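Local coordinates for protein SeqA (Vibrio cholerae, PDB 3SK7) that acts as a negative regulator of DNA replication initiation, probably by binding pairs of hemimethylated GATC sequences in the origin region, at residues A[15-20]-A[28-33]; A[62-65]-A[69-72]; A[93-98]-A[110-115]. All coordinates share one frame; numbering follows the deposited sequence. Where two conformers were deposited one is given.

Contact 1. Residues A[15-20]-A[28-33]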
loop_
_atom_site.group_PDB
_atom_site.type_symbol
_atom_site.label_atom_id
_atom_site.label_comp_id
_atom_site.label_asym_id
_atom_site.label_seq_id
_atom_site.Cartn_x
_atom_site.Cartn_y
_atom_site.Cartn_z
ATOM N N ASP A 15 8.769 5.653 14.810
ATOM C CA ASP A 15 9.102 7.074 14.646
ATOM C C ASP A 15 8.977 7.500 13.181
ATOM O O ASP A 15 8.467 8.564 12.870
ATOM C CB ASP A 15 10.540 7.345 15.095
ATOM C CG ASP A 15 10.709 7.394 16.610
ATOM O OD1 ASP A 15 9.697 7.357 17.328
ATOM O OD2 ASP A 15 11.871 7.505 17.079
ATOM N N GLU A 16 9.411 6.625 12.278
ATOM C CA GLU A 16 9.407 6.934 10.860
ATOM C C GLU A 16 7.993 7.203 10.353
ATOM O O GLU A 16 7.766 8.166 9.634
ATOM C CB GLU A 16 10.062 5.828 10.032
ATOM C CG GLU A 16 10.029 6.155 8.523
ATOM C CD GLU A 16 10.513 5.020 7.623
ATOM O OE1 GLU A 16 10.744 3.898 8.132
ATOM O OE2 GLU A 16 10.663 5.258 6.396
ATOM N N PHE A 17 7.050 6.353 10.750
ATOM C CA PHE A 17 5.675 6.539 10.377
ATOM C C PHE A 17 5.025 7.757 11.043
ATOM O O PHE A 17 4.252 8.477 10.405
ATOM C CB PHE A 17 4.882 5.250 10.670
ATOM C CG PHE A 17 3.481 5.263 10.116
ATOM C CD1 PHE A 17 3.238 4.915 8.807
ATOM C CD2 PHE A 17 2.406 5.624 10.909
ATOM C CE1 PHE A 17 1.963 4.929 8.298
ATOM C CE2 PHE A 17 1.129 5.627 10.402
ATOM C CZ PHE A 17 0.918 5.278 9.085
ATOM N N ALA A 18 5.354 7.977 12.316
ATOM C CA ALA A 18 4.761 9.062 13.091
ATOM C C ALA A 18 5.097 10.405 12.551
ATOM O O ALA A 18 4.333 11.363 12.709
ATOM C CB ALA A 18 5.240 8.989 14.548
ATOM N N GLY A 19 6.258 10.487 11.928
ATOM C CA GLY A 19 6.767 11.750 11.431
ATOM C C GLY A 19 6.078 12.217 10.168
ATOM O O GLY A 19 6.226 13.350 9.745
ATOM N N LEU A 20 5.339 11.323 9.532
ATOM C CA LEU A 20 4.743 11.613 8.233
ATOM C C LEU A 20 3.423 12.358 8.384
ATOM O O LEU A 20 2.469 11.826 8.915
ATOM C CB LEU A 20 4.506 10.307 7.471
ATOM C CG LEU A 20 5.726 9.436 7.180
ATOM C CD1 LEU A 20 5.310 8.163 6.488
ATOM C CD2 LEU A 20 6.784 10.213 6.367
ATOM N N MET A 28 2.272 5.198 0.992
ATOM C CA MET A 28 3.449 4.593 0.398
ATOM C C MET A 28 4.274 3.724 1.359
ATOM O O MET A 28 4.724 2.627 0.981
ATOM C CB MET A 28 4.337 5.658 -0.244
ATOM C CG MET A 28 3.764 6.284 -1.508
ATOM S SD MET A 28 3.422 5.051 -2.759
ATOM C CE MET A 28 3.492 5.963 -4.258
ATOM N N LEU A 29 4.471 4.216 2.592
ATOM C CA LEU A 29 5.247 3.451 3.549
ATOM C C LEU A 29 4.506 2.177 3.968
ATOM O O LEU A 29 5.111 1.136 4.164
ATOM C CB LEU A 29 5.607 4.308 4.759
ATOM C CG LEU A 29 6.471 3.659 5.833
ATOM C CD1 LEU A 29 7.719 3.036 5.239
ATOM C CD2 LEU A 29 6.839 4.678 6.893
ATOM N N ILE A 30 3.197 2.260 4.087
ATOM C CA ILE A 30 2.397 1.064 4.350
ATOM C C ILE A 30 2.584 0.012 3.242
ATOM O O ILE A 30 2.848 -1.176 3.526
ATOM C CB ILE A 30 0.917 1.425 4.485
ATOM C CG1 ILE A 30 0.640 2.057 5.846
ATOM C CG2 ILE A 30 0.015 0.193 4.324
ATOM C CD1 ILE A 30 -0.660 2.847 5.919
ATOM N N LEU A 31 2.473 0.445 1.984
ATOM C CA LEU A 31 2.687 -0.474 0.868
ATOM C C LEU A 31 4.114 -1.040 0.845
ATOM O O LEU A 31 4.309 -2.244 0.656
ATOM C CB LEU A 31 2.358 0.188 -0.451
ATOM C CG LEU A 31 0.886 0.558 -0.659
ATOM C CD1 LEU A 31 0.755 1.502 -1.837
ATOM C CD2 LEU A 31 0.034 -0.664 -0.869
ATOM N N SER A 32 5.105 -0.182 1.052
ATOM C CA SER A 32 6.486 -0.655 1.075
ATOM C C SER A 32 6.664 -1.704 2.153
ATOM O O SER A 32 7.398 -2.690 1.969
ATOM C CB SER A 32 7.461 0.494 1.347
ATOM O OG SER A 32 7.511 1.435 0.283
ATOM N N THR A 33 6.032 -1.466 3.293
ATOM C CA THR A 33 6.182 -2.357 4.437
ATOM C C THR A 33 5.511 -3.706 4.184
ATOM O O THR A 33 6.053 -4.756 4.530
ATOM C CB THR A 33 5.633 -1.724 5.706
ATOM O OG1 THR A 33 6.360 -0.528 6.006
ATOM C CG2 THR A 33 5.766 -2.674 6.890
#
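L29 projects from helix 23-37 into a group of three side chains, E16, F17 and L20, carried by the short helix 15-18 and the turn that follows it. Within the largely helical C-terminal domain of SeqA, this is a brief helix laid against the long helix next in sequence, and it illustrates how one leucine can join two such elements without a hydrogen bond between the segments.

Apolar contacts do most of the work, and the methyl CD2 of L29 is shared by two of the three. L29 CD2 lies 3.8 Å from L20 CD1, where the two leucines meet at about a right angle. The same methyl sits at the edge of the F17 ring, 4.1 Å from CD1 of F17. A first torsion of -178° turns the branched end of L29 away from its own backbone N and toward helix 15-18. The F17 ring also meets the neighbouring residue, its CE1 standing 4.0 Å from CG1 of I30. L12 and S115 also touch F17, while L11 of helix 3-12 touches L29.

E16 contributes through plain van der Waals contact. Its extended chain puts CD 3.8 Å from L29 CD2, and OE2 lies near CD1 of the same leucine.

Among polar bonds, R26, earlier in helix 23-37, donates to L20 O. Within the long helix, L29 O is gripped twice by T33: the backbone N donates at 2.9 Å and OG1 at 2.8 Å, the two reaching L29 O from opposite faces of its carbonyl plane.

Contact 2. Residues A[62-65]-A[69-72]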
loop_
_atom_site.group_PDB
_atom_site.type_symbol
_atom_site.label_atom_id
_atom_site.label_comp_id
_atom_site.label_asym_id
_atom_site.label_seq_id
_atom_site.Cartn_x
_atom_site.Cartn_y
_atom_site.Cartn_z
ATOM N N THR A 62 2.534 1.066 -17.983
ATOM C CA THR A 62 1.299 0.290 -17.920
ATOM C C THR A 62 0.181 1.113 -17.270
ATOM O O THR A 62 -0.996 1.087 -17.687
ATOM C CB THR A 62 1.505 -1.009 -17.138
ATOM O OG1 THR A 62 2.356 -1.891 -17.882
ATOM C CG2 THR A 62 0.179 -1.689 -16.868
ATOM N N LEU A 63 0.552 1.864 -16.242
ATOM C CA LEU A 63 -0.440 2.646 -15.555
ATOM C C LEU A 63 -0.825 3.884 -16.356
ATOM O O LEU A 63 -1.990 4.302 -16.348
ATOM C CB LEU A 63 0.034 3.043 -14.151
ATOM C CG LEU A 63 0.230 1.887 -13.186
ATOM C CD1 LEU A 63 0.757 2.427 -11.847
ATOM C CD2 LEU A 63 -1.045 1.104 -13.006
ATOM N N LEU A 64 0.137 4.468 -17.070
ATOM C CA LEU A 64 -0.205 5.553 -17.990
ATOM C C LEU A 64 -1.061 5.060 -19.169
ATOM O O LEU A 64 -1.908 5.793 -19.683
ATOM C CB LEU A 64 1.061 6.240 -18.501
ATOM C CG LEU A 64 1.836 7.004 -17.437
ATOM C CD1 LEU A 64 3.088 7.606 -18.040
ATOM C CD2 LEU A 64 1.015 8.067 -16.829
ATOM N N ALA A 65 -0.877 3.806 -19.572
ATOM C CA ALA A 65 -1.706 3.216 -20.623
ATOM C C ALA A 65 -3.125 3.033 -20.123
ATOM O O ALA A 65 -4.071 3.146 -20.890
ATOM C CB ALA A 65 -1.146 1.881 -21.053
ATOM N N THR A 69 -3.862 10.467 -16.625
ATOM C CA THR A 69 -3.856 11.288 -15.411
ATOM C C THR A 69 -3.855 10.478 -14.120
ATOM O O THR A 69 -4.198 10.993 -13.065
ATOM C CB THR A 69 -5.051 12.255 -15.384
ATOM O OG1 THR A 69 -6.281 11.524 -15.424
ATOM C CG2 THR A 69 -4.977 13.218 -16.579
ATOM N N THR A 70 -3.458 9.223 -14.207
ATOM C CA THR A 70 -3.356 8.385 -13.018
ATOM C C THR A 70 -2.214 8.744 -12.052
ATOM O O THR A 70 -2.206 8.257 -10.926
ATOM C CB THR A 70 -3.226 6.905 -13.387
ATOM O OG1 THR A 70 -2.102 6.708 -14.248
ATOM C CG2 THR A 70 -4.465 6.421 -14.080
ATOM N N LYS A 71 -1.263 9.574 -12.475
ATOM C CA LYS A 71 -0.147 9.997 -11.618
ATOM C C LYS A 71 0.536 8.824 -10.932
ATOM O O LYS A 71 0.633 8.772 -9.691
ATOM C CB LYS A 71 -0.624 11.017 -10.583
ATOM C CG LYS A 71 -1.223 12.275 -11.198
ATOM C CD LYS A 71 -1.667 13.300 -10.149
ATOM C CE LYS A 71 -2.665 12.698 -9.155
ATOM N NZ LYS A 71 -3.925 13.506 -8.982
ATOM N N PRO A 72 0.989 7.854 -11.717
ATOM C CA PRO A 72 1.661 6.709 -11.114
ATOM C C PRO A 72 2.920 7.125 -10.349
ATOM O O PRO A 72 3.671 8.008 -10.798
ATOM C CB PRO A 72 2.007 5.841 -12.320
ATOM C CG PRO A 72 1.938 6.722 -13.474
ATOM C CD PRO A 72 0.926 7.740 -13.181
#
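L63 faces the chain that doubles back after helix 60-66, and both its side chain and its carbonyl meet that chain. Its CG is anti to the carbonyl carbon (chi1 -65°), and the side chain runs past the ring of P72 in the opposite sense. CD1 of L63 comes to 3.7 Å from CB of P72, and L63 CB lies 3.9 Å from the same P72 carbon. The buried leucine is packed further by W81, I83, V54 and A57, and W81 touches P72 too, so both residues meet the same neighbour.

The carbonyl of L63 supplies the polar element. T70 OG1 is 3.2 Å from L63 O, but a bond there is uncertain, since the hydroxyl has a single proton and G67 O is its stronger partner. L63 O itself also accepts from S66 OG.

These residues form the connection by which helix 60-66 leads into strand 73-74, an outer strand of the domain's small three-stranded antiparallel sheet. It is a compact example of a chain reversal packed against the helix it has just left. At K71 the backbone takes a left-handed conformation (phi 49°, psi 55°); its side chain starts away from the helix, whereas those of T70 and P72 on either side start toward it. Bonds to T84 tie the returning chain to its neighbour, from the backbone of T70 and from the carbonyl of K71.

L64 takes the other part of the proline ring. Its side chain meets P72 at about a right angle and applies one methyl to the ring: L64 CD2 is 3.7 Å from P72 CD and 3.7 Å from P72 CG. Behind that methyl, CG of L64 stands 4.0 Å from CG of P72.

Contact 3. Residues A[93-98]-A[110-115]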
loop_
_atom_site.group_PDB
_atom_site.type_symbol
_atom_site.label_atom_id
_atom_site.label_comp_id
_atom_site.label_asym_id
_atom_site.label_seq_id
_atom_site.Cartn_x
_atom_site.Cartn_y
_atom_site.Cartn_z
ATOM N N GLN A 93 -9.193 2.115 0.773
ATOM C CA GLN A 93 -9.798 0.947 0.138
ATOM C C GLN A 93 -8.783 0.078 -0.572
ATOM O O GLN A 93 -8.886 -1.142 -0.578
ATOM C CB GLN A 93 -10.863 1.396 -0.878
ATOM C CG GLN A 93 -12.060 2.053 -0.224
ATOM C CD GLN A 93 -13.110 2.526 -1.227
ATOM O OE1 GLN A 93 -12.801 2.770 -2.390
ATOM N NE2 GLN A 93 -14.358 2.640 -0.778
ATOM N N MET A 94 -7.808 0.712 -1.194
ATOM C CA MET A 94 -6.755 -0.022 -1.900
ATOM C C MET A 94 -5.916 -0.848 -0.924
ATOM O O MET A 94 -5.603 -2.023 -1.178
ATOM C CB MET A 94 -5.864 0.950 -2.656
ATOM C CG MET A 94 -6.613 1.711 -3.747
ATOM S SD MET A 94 -5.756 3.159 -4.406
ATOM C CE MET A 94 -4.387 2.282 -5.111
ATOM N N VAL A 95 -5.543 -0.220 0.191
ATOM C CA VAL A 95 -4.752 -0.925 1.192
ATOM C C VAL A 95 -5.556 -2.081 1.823
ATOM O O VAL A 95 -5.030 -3.166 2.054
ATOM C CB VAL A 95 -4.252 0.036 2.281
ATOM C CG1 VAL A 95 -3.742 -0.726 3.488
ATOM C CG2 VAL A 95 -3.163 0.937 1.746
ATOM N N GLU A 96 -6.831 -1.838 2.081
ATOM C CA GLU A 96 -7.669 -2.897 2.595
ATOM C C GLU A 96 -7.732 -4.086 1.639
ATOM O O GLU A 96 -7.586 -5.227 2.061
ATOM C CB GLU A 96 -9.090 -2.374 2.846
ATOM C CG GLU A 96 -10.068 -3.460 3.271
ATOM C CD GLU A 96 -11.474 -2.962 3.443
ATOM O OE1 GLU A 96 -11.872 -1.947 2.807
ATOM O OE2 GLU A 96 -12.194 -3.619 4.208
ATOM N N GLN A 97 -7.957 -3.815 0.356
ATOM C CA GLN A 97 -8.040 -4.879 -0.637
ATOM C C GLN A 97 -6.773 -5.717 -0.641
ATOM O O GLN A 97 -6.808 -6.993 -0.640
ATOM C CB GLN A 97 -8.275 -4.297 -2.034
ATOM C CG GLN A 97 -9.684 -3.773 -2.249
ATOM C CD GLN A 97 -9.834 -2.869 -3.466
ATOM O OE1 GLN A 97 -8.996 -2.857 -4.374
ATOM N NE2 GLN A 97 -10.921 -2.101 -3.486
ATOM N N VAL A 98 -5.633 -5.035 -0.629
ATOM C CA VAL A 98 -4.365 -5.735 -0.615
ATOM C C VAL A 98 -4.194 -6.582 0.660
ATOM O O VAL A 98 -3.805 -7.764 0.601
ATOM C CB VAL A 98 -3.203 -4.741 -0.744
ATOM C CG1 VAL A 98 -1.867 -5.399 -0.456
ATOM C CG2 VAL A 98 -3.178 -4.107 -2.142
ATOM N N GLU A 110 -8.107 -2.463 9.908
ATOM C CA GLU A 110 -8.793 -1.250 10.326
ATOM C C GLU A 110 -7.814 -0.241 10.922
ATOM O O GLU A 110 -7.880 0.954 10.595
ATOM C CB GLU A 110 -9.890 -1.585 11.347
ATOM C CG GLU A 110 -10.691 -0.353 11.815
ATOM C CD GLU A 110 -11.626 -0.623 12.983
ATOM O OE1 GLU A 110 -11.497 -1.700 13.612
ATOM O OE2 GLU A 110 -12.482 0.253 13.271
ATOM N N LYS A 111 -6.907 -0.703 11.788
ATOM C CA LYS A 111 -5.938 0.250 12.350
ATOM C C LYS A 111 -5.021 0.849 11.297
ATOM O O LYS A 111 -4.721 2.044 11.327
ATOM C CB LYS A 111 -5.123 -0.388 13.468
ATOM C CG LYS A 111 -6.012 -0.949 14.586
ATOM C CD LYS A 111 -5.225 -1.688 15.604
ATOM C CE LYS A 111 -6.158 -2.355 16.605
ATOM N NZ LYS A 111 -7.047 -1.379 17.304
ATOM N N VAL A 112 -4.577 0.022 10.358
ATOM C CA VAL A 112 -3.658 0.496 9.334
ATOM C C VAL A 112 -4.352 1.493 8.386
ATOM O O VAL A 112 -3.809 2.571 8.094
ATOM C CB VAL A 112 -3.071 -0.690 8.537
ATOM C CG1 VAL A 112 -2.313 -0.222 7.311
ATOM C CG2 VAL A 112 -2.136 -1.516 9.401
ATOM N N THR A 113 -5.549 1.155 7.921
ATOM C CA THR A 113 -6.251 2.058 7.023
ATOM C C THR A 113 -6.684 3.354 7.721
ATOM O O THR A 113 -6.620 4.436 7.118
ATOM C CB THR A 113 -7.476 1.377 6.361
ATOM O OG1 THR A 113 -8.403 0.934 7.356
ATOM C CG2 THR A 113 -7.057 0.229 5.492
ATOM N N HIS A 114 -7.092 3.265 8.983
ATOM C CA HIS A 114 -7.439 4.487 9.715
ATOM C C HIS A 114 -6.270 5.440 9.872
ATOM O O HIS A 114 -6.477 6.639 10.055
ATOM C CB HIS A 114 -8.022 4.139 11.086
ATOM C CG HIS A 114 -9.428 3.637 11.024
ATOM N ND1 HIS A 114 -10.225 3.518 12.146
ATOM C CD2 HIS A 114 -10.189 3.222 9.984
ATOM C CE1 HIS A 114 -11.408 3.055 11.798
ATOM N NE2 HIS A 114 -11.414 2.869 10.485
ATOM N N SER A 115 -5.047 4.928 9.758
ATOM C CA SER A 115 -3.853 5.734 9.977
ATOM C C SER A 115 -3.452 6.562 8.769
ATOM O O SER A 115 -2.597 7.457 8.878
ATOM C CB SER A 115 -2.676 4.846 10.368
ATOM O OG SER A 115 -2.141 4.201 9.215
#
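An antiparallel pair of helices, 88-101 and 106-114, brings V95 against V112 and T113 near the centre of the domain. CG1 of V95 is the meeting point: it lies 4.1 Å from V112 CG1, where the two valines cross at about a right angle, and 4.0 Å from T113 CG2, where the side chains slide past each other.

Between the short segments the axes approach to 9.4 Å at an angle of 154°, forming a helical hairpin; three β-branched residues, V95, V112 and T113, make most of its contacts here. F27 and I30 of helix 23-37 extend it, touching V95 and V112 respectively.

T113 divides its two branches between different tasks. With chi1 at 60°, CG2 is anti to the carbonyl carbon and turns to the partner helix, where it also comes within 4.0 Å of E96 N, while OG1 bonds back to the carbonyl of I109. The T113 carbonyl receives Q92 NE2, a polar tie between the two helices. Near the end of the chain, V112 O accepts two bonds from S115, 2.6 Å from its OG and 3.1 Å from its N.

Contacts 1 and 3 are neighbours in the helical part of the domain, with centres about 13 Å apart, and they share a boundary. I30 of contact 1 bridges them: its CD1 lies 3.8 Å from V112 CG1, and its CG2 is 4.0 Å from V95 CG1, so helix 23-37 packs on both members of the hairpin in contact 3. F17 adds a second junction, its CZ 3.2 Å from S115 OG. Contact 2 stands apart, about 23 Å from contact 1 and 22 Å from contact 3 between centres, without touching either; the nearest atoms are about 6 Å and 8 Å away. Along the chain the three follow in series, and all lie within the C-terminal domain of SeqA.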